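Local atomic coordinates of fasciclin-1 (Drosophila melanogaster, PDB entry 1O70), a protein that acts as a neural cell adhesion molecule, the chain here comprising its third and fourth FAS1 domains. Residues 268-273 / 277-282; 228-233 / 306-311; 102-105 / 110-113. All coordinates share one frame; numbering follows the deposited sequence.

Contact 1. Residues 268-273 / 277-282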
loop_
_atom_site.group_PDB
_atom_site.type_symbol
_atom_site.label_atom_id
_atom_site.label_comp_id
_atom_site.label_asym_id
_atom_site.label_seq_id
_atom_site.Cartn_x
_atom_site.Cartn_y
_atom_site.Cartn_z
ATOM N N ILE A 268 14.277 -12.252 9.693
ATOM C CA ILE A 268 14.631 -10.871 9.446
ATOM C C ILE A 268 14.468 -10.102 10.735
ATOM O O ILE A 268 14.053 -10.655 11.750
ATOM C CB ILE A 268 13.701 -10.231 8.402
ATOM C CG1 ILE A 268 12.254 -10.312 8.901
ATOM C CG2 ILE A 268 13.868 -10.914 7.057
ATOM C CD1 ILE A 268 11.256 -9.607 8.024
ATOM N N ARG A 269 14.799 -8.820 10.689
ATOM C CA ARG A 269 14.645 -7.968 11.848
ATOM C C ARG A 269 14.127 -6.646 11.308
ATOM O O ARG A 269 14.616 -6.165 10.289
ATOM C CB ARG A 269 15.981 -7.776 12.544
ATOM C CG ARG A 269 15.838 -7.121 13.883
ATOM C CD ARG A 269 17.169 -6.667 14.410
ATOM N NE ARG A 269 16.981 -5.833 15.588
ATOM C CZ ARG A 269 17.945 -5.118 16.156
ATOM N NH1 ARG A 269 19.175 -5.134 15.648
ATOM N NH2 ARG A 269 17.684 -4.392 17.238
ATOM N N VAL A 270 13.130 -6.071 11.971
ATOM C CA VAL A 270 12.544 -4.810 11.521
ATOM C C VAL A 270 12.726 -3.695 12.546
ATOM O O VAL A 270 12.534 -3.918 13.738
ATOM C CB VAL A 270 11.031 -4.972 11.243
ATOM C CG1 VAL A 270 10.466 -3.677 10.672
ATOM C CG2 VAL A 270 10.790 -6.134 10.291
ATOM N N GLU A 271 13.082 -2.496 12.085
ATOM C CA GLU A 271 13.286 -1.365 12.992
ATOM C C GLU A 271 12.640 -0.075 12.489
ATOM O O GLU A 271 12.318 0.044 11.309
ATOM C CB GLU A 271 14.784 -1.110 13.190
ATOM C CG GLU A 271 15.588 -2.349 13.545
ATOM C CD GLU A 271 17.086 -2.087 13.583
ATOM O OE1 GLU A 271 17.559 -1.172 12.860
ATOM O OE2 GLU A 271 17.796 -2.812 14.317
ATOM N N GLU A 272 12.441 0.880 13.394
ATOM C CA GLU A 272 11.880 2.174 13.032
ATOM C C GLU A 272 13.065 3.095 12.789
ATOM O O GLU A 272 14.054 3.054 13.527
ATOM C CB GLU A 272 10.885 2.643 14.095
ATOM C CG GLU A 272 9.708 1.703 14.302
ATOM C CD GLU A 272 8.745 2.201 15.363
ATOM O OE1 GLU A 272 8.999 3.281 15.935
ATOM O OE2 GLU A 272 7.737 1.510 15.620
ATOM N N GLU A 273 12.972 3.916 11.751
ATOM C CA GLU A 273 14.044 4.835 11.420
ATOM C C GLU A 273 13.494 6.076 10.747
ATOM O O GLU A 273 13.111 6.041 9.581
ATOM C CB GLU A 273 15.048 4.152 10.496
ATOM C CG GLU A 273 16.398 3.920 11.126
ATOM C CD GLU A 273 17.278 3.005 10.303
ATOM O OE1 GLU A 273 17.449 3.280 9.092
ATOM O OE2 GLU A 273 17.798 2.017 10.873
ATOM N N TYR A 277 10.102 2.255 8.077
ATOM C CA TYR A 277 10.434 0.957 8.663
ATOM C C TYR A 277 11.597 0.395 7.860
ATOM O O TYR A 277 11.670 0.621 6.655
ATOM C CB TYR A 277 9.248 -0.012 8.583
ATOM C CG TYR A 277 8.085 0.351 9.467
ATOM C CD1 TYR A 277 7.062 1.179 9.007
ATOM C CD2 TYR A 277 8.009 -0.126 10.770
ATOM C CE1 TYR A 277 5.989 1.521 9.832
ATOM C CE2 TYR A 277 6.946 0.210 11.599
ATOM C CZ TYR A 277 5.941 1.032 11.130
ATOM O OH TYR A 277 4.897 1.379 11.962
ATOM N N VAL A 278 12.505 -0.325 8.515
ATOM C CA VAL A 278 13.655 -0.901 7.817
ATOM C C VAL A 278 13.751 -2.405 8.067
ATOM O O VAL A 278 13.472 -2.892 9.169
ATOM C CB VAL A 278 14.998 -0.270 8.269
ATOM C CG1 VAL A 278 16.075 -0.556 7.242
ATOM C CG2 VAL A 278 14.839 1.215 8.466
ATOM N N ILE A 279 14.157 -3.132 7.036
ATOM C CA ILE A 279 14.306 -4.573 7.120
ATOM C C ILE A 279 15.769 -4.977 7.062
ATOM O O ILE A 279 16.510 -4.598 6.147
ATOM C CB ILE A 279 13.552 -5.287 5.972
ATOM C CG1 ILE A 279 12.043 -5.220 6.230
ATOM C CG2 ILE A 279 14.031 -6.724 5.848
ATOM C CD1 ILE A 279 11.203 -5.823 5.143
ATOM N N ILE A 280 16.176 -5.760 8.050
ATOM C CA ILE A 280 17.535 -6.244 8.123
ATOM C C ILE A 280 17.459 -7.731 7.841
ATOM O O ILE A 280 16.921 -8.501 8.631
ATOM C CB ILE A 280 18.118 -5.961 9.517
ATOM C CG1 ILE A 280 18.183 -4.439 9.724
ATOM C CG2 ILE A 280 19.500 -6.591 9.655
ATOM C CD1 ILE A 280 18.473 -4.006 11.138
ATOM N N TRP A 281 17.960 -8.111 6.679
ATOM C CA TRP A 281 17.969 -9.496 6.240
ATOM C C TRP A 281 19.427 -9.826 5.996
ATOM O O TRP A 281 20.079 -9.171 5.183
ATOM C CB TRP A 281 17.193 -9.633 4.936
ATOM C CG TRP A 281 17.248 -10.992 4.341
ATOM C CD1 TRP A 281 16.655 -12.124 4.819
ATOM C CD2 TRP A 281 17.915 -11.365 3.126
ATOM N NE1 TRP A 281 16.904 -13.181 3.967
ATOM C CE2 TRP A 281 17.668 -12.742 2.923
ATOM C CE3 TRP A 281 18.683 -10.665 2.187
ATOM C CZ2 TRP A 281 18.176 -13.433 1.825
ATOM C CZ3 TRP A 281 19.189 -11.357 1.088
ATOM C CH2 TRP A 281 18.926 -12.730 0.917
ATOM N N ASN A 282 19.936 -10.842 6.682
ATOM C CA ASN A 282 21.336 -11.212 6.549
ATOM C C ASN A 282 22.210 -9.979 6.804
ATOM O O ASN A 282 22.155 -9.379 7.878
ATOM C CB ASN A 282 21.624 -11.779 5.157
ATOM C CG ASN A 282 20.998 -13.146 4.942
ATOM O OD1 ASN A 282 20.577 -13.806 5.895
ATOM N ND2 ASN A 282 20.946 -13.584 3.686
#

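Contact 2. Residues 228-233 / 306-311. With SO4 (sulfate ion), chain F.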
loop_
_atom_site.group_PDB
_atom_site.type_symbol
_atom_site.label_atom_id
_atom_site.label_comp_id
_atom_site.label_asym_id
_atom_site.label_seq_id
_atom_site.Cartn_x
_atom_site.Cartn_y
_atom_site.Cartn_z
ATOM N N LYS A 228 11.077 -18.658 -8.851
ATOM C CA LYS A 228 10.097 -19.087 -7.859
ATOM C C LYS A 228 10.733 -19.176 -6.491
ATOM O O LYS A 228 10.153 -18.762 -5.485
ATOM C CB LYS A 228 9.511 -20.452 -8.214
ATOM C CG LYS A 228 8.431 -20.897 -7.229
ATOM C CD LYS A 228 7.285 -21.603 -7.941
ATOM C CE LYS A 228 7.617 -23.055 -8.236
ATOM N NZ LYS A 228 7.644 -23.873 -6.989
ATOM N N SER A 229 11.930 -19.735 -6.463
ATOM C CA SER A 229 12.673 -19.898 -5.229
ATOM C C SER A 229 12.942 -18.532 -4.593
ATOM O O SER A 229 12.871 -18.387 -3.372
ATOM C CB SER A 229 13.986 -20.623 -5.533
ATOM O OG SER A 229 14.789 -20.743 -4.375
ATOM N N ILE A 230 13.249 -17.536 -5.429
ATOM C CA ILE A 230 13.533 -16.174 -4.959
ATOM C C ILE A 230 12.279 -15.550 -4.342
ATOM O O ILE A 230 12.330 -14.984 -3.256
ATOM C CB ILE A 230 14.009 -15.251 -6.113
ATOM C CG1 ILE A 230 15.278 -15.815 -6.758
ATOM C CG2 ILE A 230 14.282 -13.847 -5.576
ATOM C CD1 ILE A 230 16.508 -15.779 -5.852
ATOM N N LEU A 231 11.158 -15.660 -5.046
ATOM C CA LEU A 231 9.899 -15.113 -4.573
ATOM C C LEU A 231 9.380 -15.810 -3.326
ATOM O O LEU A 231 8.895 -15.156 -2.402
ATOM C CB LEU A 231 8.851 -15.179 -5.682
ATOM C CG LEU A 231 8.722 -13.982 -6.637
ATOM C CD1 LEU A 231 9.989 -13.135 -6.642
ATOM C CD2 LEU A 231 8.383 -14.491 -8.027
ATOM N N GLU A 232 9.471 -17.136 -3.280
ATOM C CA GLU A 232 8.990 -17.861 -2.102
ATOM C C GLU A 232 9.704 -17.383 -0.854
ATOM O O GLU A 232 9.196 -17.528 0.254
ATOM C CB GLU A 232 9.201 -19.363 -2.272
ATOM C CG GLU A 232 8.505 -19.913 -3.501
ATOM C CD GLU A 232 8.682 -21.404 -3.648
ATOM O OE1 GLU A 232 9.750 -21.911 -3.238
ATOM O OE2 GLU A 232 7.768 -22.057 -4.196
ATOM N N ARG A 233 10.890 -16.810 -1.038
ATOM C CA ARG A 233 11.658 -16.297 0.080
ATOM C C ARG A 233 10.988 -15.018 0.589
ATOM O O ARG A 233 11.129 -14.665 1.755
ATOM C CB ARG A 233 13.081 -16.002 -0.379
ATOM C CG ARG A 233 13.959 -15.331 0.671
ATOM C CD ARG A 233 15.285 -14.887 0.077
ATOM N NE ARG A 233 16.173 -16.009 -0.229
ATOM C CZ ARG A 233 17.330 -15.883 -0.872
ATOM N NH1 ARG A 233 17.727 -14.685 -1.273
ATOM N NH2 ARG A 233 18.088 -16.942 -1.124
ATOM N N PRO A 306 15.099 -6.334 -3.515
ATOM C CA PRO A 306 14.724 -7.729 -3.256
ATOM C C PRO A 306 15.688 -8.453 -2.314
ATOM O O PRO A 306 16.871 -8.127 -2.264
ATOM C CB PRO A 306 14.710 -8.337 -4.655
ATOM C CG PRO A 306 15.778 -7.562 -5.360
ATOM C CD PRO A 306 15.533 -6.154 -4.911
ATOM N N LEU A 307 15.174 -9.408 -1.547
ATOM C CA LEU A 307 16.021 -10.177 -0.642
ATOM C C LEU A 307 16.922 -11.047 -1.517
ATOM O O LEU A 307 16.573 -12.182 -1.836
ATOM C CB LEU A 307 15.160 -11.058 0.262
ATOM C CG LEU A 307 14.191 -10.266 1.132
ATOM C CD1 LEU A 307 13.230 -11.205 1.830
ATOM C CD2 LEU A 307 14.973 -9.428 2.137
ATOM N N LEU A 308 18.075 -10.511 -1.911
ATOM C CA LEU A 308 18.995 -11.239 -2.774
ATOM C C LEU A 308 20.468 -10.987 -2.444
ATOM O O LEU A 308 20.875 -9.850 -2.206
ATOM C CB LEU A 308 18.719 -10.865 -4.235
ATOM C CG LEU A 308 19.167 -11.821 -5.346
ATOM C CD1 LEU A 308 18.452 -13.152 -5.201
ATOM C CD2 LEU A 308 18.865 -11.203 -6.700
ATOM N N GLU A 309 21.254 -12.061 -2.415
ATOM C CA GLU A 309 22.696 -11.998 -2.149
ATOM C C GLU A 309 23.349 -12.473 -3.445
ATOM O O GLU A 309 22.661 -13.027 -4.301
ATOM C CB GLU A 309 23.068 -12.947 -1.008
ATOM C CG GLU A 309 22.335 -12.680 0.288
ATOM C CD GLU A 309 22.650 -13.700 1.366
ATOM O OE1 GLU A 309 22.321 -14.890 1.177
ATOM O OE2 GLU A 309 23.226 -13.309 2.404
ATOM N N GLU A 310 24.650 -12.267 -3.624
ATOM C CA GLU A 310 25.245 -12.736 -4.870
ATOM C C GLU A 310 25.549 -14.229 -4.828
ATOM O O GLU A 310 26.275 -14.744 -5.672
ATOM C CB GLU A 310 26.505 -11.946 -5.235
ATOM C CG GLU A 310 27.664 -12.070 -4.283
ATOM C CD GLU A 310 28.917 -11.404 -4.830
ATOM O OE1 GLU A 310 28.856 -10.201 -5.178
ATOM O OE2 GLU A 310 29.960 -12.088 -4.918
ATOM N N LYS A 311 24.986 -14.921 -3.844
ATOM C CA LYS A 311 25.177 -16.356 -3.737
ATOM C C LYS A 311 24.069 -16.997 -4.567
ATOM O O LYS A 311 24.036 -18.212 -4.751
ATOM C CB LYS A 311 25.052 -16.819 -2.287
ATOM C CG LYS A 311 25.831 -15.990 -1.280
ATOM C CD LYS A 311 25.539 -16.467 0.142
ATOM C CE LYS A 311 26.049 -15.483 1.185
ATOM N NZ LYS A 311 25.652 -15.880 2.567
HETATM S S SO4 F . 16.608 -19.229 1.346
HETATM O O1 SO4 F . 15.147 -19.005 1.487
HETATM O O2 SO4 F . 17.052 -20.237 2.335
HETATM O O3 SO4 F . 16.905 -19.713 -0.023
HETATM O O4 SO4 F . 17.324 -17.953 1.590
#

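Contact 3. Residues 102-105 / 110-113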
loop_
_atom_site.group_PDB
_atom_site.type_symbol
_atom_site.label_atom_id
_atom_site.label_comp_id
_atom_site.label_asym_id
_atom_site.label_seq_id
_atom_site.Cartn_x
_atom_site.Cartn_y
_atom_site.Cartn_z
ATOM N N VAL A 102 2.038 11.637 0.805
ATOM C CA VAL A 102 1.287 12.599 1.589
ATOM C C VAL A 102 0.751 12.036 2.900
ATOM O O VAL A 102 -0.004 11.075 2.902
ATOM C CB VAL A 102 0.113 13.112 0.763
ATOM C CG1 VAL A 102 -0.542 14.269 1.466
ATOM C CG2 VAL A 102 0.604 13.516 -0.619
ATOM N N PRO A 103 1.134 12.636 4.036
ATOM C CA PRO A 103 0.690 12.198 5.373
ATOM C C PRO A 103 -0.783 12.524 5.634
ATOM O O PRO A 103 -1.316 13.471 5.063
ATOM C CB PRO A 103 1.599 12.980 6.328
ATOM C CG PRO A 103 2.804 13.324 5.487
ATOM C CD PRO A 103 2.200 13.648 4.143
ATOM N N THR A 104 -1.429 11.751 6.499
ATOM C CA THR A 104 -2.829 11.990 6.828
ATOM C C THR A 104 -3.023 12.094 8.342
ATOM O O THR A 104 -2.057 12.050 9.103
ATOM C CB THR A 104 -3.737 10.875 6.286
ATOM O OG1 THR A 104 -3.470 9.653 6.986
ATOM C CG2 THR A 104 -3.489 10.677 4.803
ATOM N N VAL A 105 -4.269 12.252 8.778
ATOM C CA VAL A 105 -4.568 12.366 10.202
ATOM C C VAL A 105 -4.191 11.042 10.848
ATOM O O VAL A 105 -3.922 10.965 12.049
ATOM C CB VAL A 105 -6.063 12.676 10.423
ATOM C CG1 VAL A 105 -6.435 12.532 11.886
ATOM C CG2 VAL A 105 -6.355 14.081 9.939
ATOM N N PHE A 110 -0.029 6.832 4.871
ATOM C CA PHE A 110 0.184 7.979 4.004
ATOM C C PHE A 110 -0.392 7.592 2.636
ATOM O O PHE A 110 -0.717 6.428 2.404
ATOM C CB PHE A 110 1.669 8.366 3.935
ATOM C CG PHE A 110 2.551 7.326 3.326
ATOM C CD1 PHE A 110 2.535 7.105 1.950
ATOM C CD2 PHE A 110 3.425 6.583 4.121
ATOM C CE1 PHE A 110 3.374 6.158 1.362
ATOM C CE2 PHE A 110 4.273 5.629 3.548
ATOM C CZ PHE A 110 4.246 5.418 2.161
ATOM N N LEU A 111 -0.557 8.566 1.755
ATOM C CA LEU A 111 -1.114 8.307 0.435
ATOM C C LEU A 111 -0.188 8.916 -0.596
ATOM O O LEU A 111 0.812 9.545 -0.254
ATOM C CB LEU A 111 -2.471 8.995 0.282
ATOM C CG LEU A 111 -3.419 9.033 1.476
ATOM C CD1 LEU A 111 -4.626 9.920 1.170
ATOM C CD2 LEU A 111 -3.848 7.607 1.799
ATOM N N TYR A 112 -0.524 8.725 -1.861
ATOM C CA TYR A 112 0.237 9.331 -2.937
ATOM C C TYR A 112 -0.660 9.223 -4.150
ATOM O O TYR A 112 -1.553 8.374 -4.187
ATOM C CB TYR A 112 1.613 8.662 -3.128
ATOM C CG TYR A 112 1.612 7.230 -3.559
ATOM C CD1 TYR A 112 1.545 6.887 -4.916
ATOM C CD2 TYR A 112 1.673 6.209 -2.614
ATOM C CE1 TYR A 112 1.537 5.566 -5.320
ATOM C CE2 TYR A 112 1.664 4.889 -2.993
ATOM C CZ TYR A 112 1.598 4.568 -4.351
ATOM O OH TYR A 112 1.618 3.251 -4.755
ATOM N N PHE A 113 -0.458 10.112 -5.113
ATOM C CA PHE A 113 -1.301 10.139 -6.293
ATOM C C PHE A 113 -0.552 9.874 -7.583
ATOM O O PHE A 113 0.678 9.926 -7.642
ATOM C CB PHE A 113 -1.990 11.508 -6.419
ATOM C CG PHE A 113 -2.741 11.941 -5.191
ATOM C CD1 PHE A 113 -2.061 12.371 -4.062
ATOM C CD2 PHE A 113 -4.130 11.909 -5.163
ATOM C CE1 PHE A 113 -2.751 12.764 -2.920
ATOM C CE2 PHE A 113 -4.829 12.299 -4.023
ATOM C CZ PHE A 113 -4.132 12.726 -2.901
#

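Contact 1. Residues 268-273 / 277-282
Glu-271 and Ile-280 meet because each sends its chain off anti to its own carbonyl carbon (chi1 -50° and -64°). The extended Glu-271 chain thereby lays its carboxylate on the methyl CD1 of Ile-280, with Glu-271 CD 3.4 Å from Ile-280 CD1. OE2 of the same carboxylate sits above the guanidinium of Arg-269, 3.0 Å from Arg-269 NH1. No N-H points at it, so the attraction is one of charge alone. An alanine in place of Glu-271 would probably leave Arg-269 without this charge partner and uncover the end of Ile-280. Farther along the strand, Glu-273 OE1 rests 3.4 Å from Val-278 CG2, and its carboxylate forms salt bridges with Arg-276 and Lys-285. On the other face Val-270 packs against Ile-279 and the ring of Tyr-277. The strands are antiparallel. Arg-269 and Ile-280 exchange two backbone bonds, the straighter from Ile-280 N to Arg-269 O (2.8 Å). Glu-271 and Val-278 form a second such pair. This hairpin belongs to the fourth FAS1 domain. Strand 257-260 flanks it beside Ile-268, and strand 284-295 beside Tyr-277 and Ile-279. Helix 244-253 packs on the Val-270 and Tyr-277 face.

Contact 2. Residues 228-233 / 306-311
Arg-233, on the C-terminal side of helix 224-232, faces an irregular segment in which Leu-307 is the centre of an inverse gamma turn. No backbone bond joins 228-233 to 306-311, and the nearest CA atoms, those of Arg-233 and Leu-307, are 7.6 Å apart. The side chain of Arg-233 spans this gap. Its first two torsions run extended (chi1 174°), carrying CD to 3.8 Å from Leu-307 CB. The bend at chi3 (-72°) turns the guanidinium so that Arg-233 NH1 donates to Leu-307 O at 2.8 Å. The oxygen lies near the guanidinium plane, but the donor stands above the carbonyl plane. NH1 also forms a salt bridge with Asp-312. NH2 gives a nearly straight bond to O3 of a sulfate ion, probably from the crystallisation liquor, at 3.2 Å. Arg-233 NE lies 2.9 Å from sulfate O4. The guanidinium is held from several directions, and its charge is probably balanced by both Asp-312 and the sulfate. Away from the guanidinium, the CD1 methyls of Ile-230 and Leu-308 meet, with their side chains crossing at about a right angle. His-234 bonds to both Ile-230 O and Leu-307 N, a further tie between the two segments. The contact joins the C-terminal part of helix 224-232 to the loop after strand 298-303. Trp-281 of strand 276-281 packs against Arg-233, Leu-307 and Glu-309, while Met-177 of helix 172-177 lies against Ile-230.

Contact 3. Residues 102-105 / 110-113
Val-102 and Leu-111 form an antiparallel hydrogen-bonded pair, their CA atoms 5.0 Å apart, in which Val-102 N donates to Leu-111 O at 2.6 Å and Leu-111 N returns a bond to Val-102 O at 2.8 Å. Val-102 and Leu-111 turn their side chains to the same face of the sheet. There CG2 of Val-102 approaches the edge of the Phe-113 ring, near the ring plane, with Val-102 CG2 4.1 Å from Phe-113 CE1. The contact is one of methyl against ring rim, and the two side chains meet at a slant. Leu-111 has a second partner in Thr-104. The methyl CG2 of Thr-104 touches Leu-111 CG at 3.7 Å, and the two side chains cross at about a right angle. Thr-104 takes up this position with OG1 set between its backbone N and carbonyl carbon (chi1 68°), which leaves CG2 to meet the leucine. The hydroxyl lies within hydrogen-bonding range of the backbone oxygens of Thr-109 and Asn-106, so Thr-104 faces the turn with its oxygen and the strand with its methyl. Phe-110 lies on the other face from Leu-111. Its CB lies by Val-102 O, but its ring leads away from 102-105 and rests on Gln-101 and on Pro-291 of strand 284-295. Ile-82 of strand 81-82 packs on both Val-102 and Phe-113, and Val-126 of strand 123-128 packs on Leu-111 and Phe-113. Tyr-112 touches an N-acetylglucosamine of the attached glycan. This is a beta hairpin in the third FAS1 domain, with the short strand 102-103 at one border of its mixed sheet.

How the contacts relate
Contacts 1 and 2 belong to the fourth FAS1 domain, and contact 3 to the third. Contact 1 lies within the stretch of chain between the two segments of contact 2. Their centres are about 17 Å apart, yet they touch through Trp-281. Its CH2 is 3.2 Å from Arg-233 NH1, and its CZ3 is 3.3 Å from Leu-308 N. The sulfate held by Arg-233 is about 5 Å from the Trp-281 side chain. Contact 3 closes before either of the others opens. Its centre is about 23 Å from that of contact 1, with nearest atoms about 8 Å apart. Contact 2 is farther off, at about 31 Å between centres, across the centre of the chain. Contact 3 reaches the glycan.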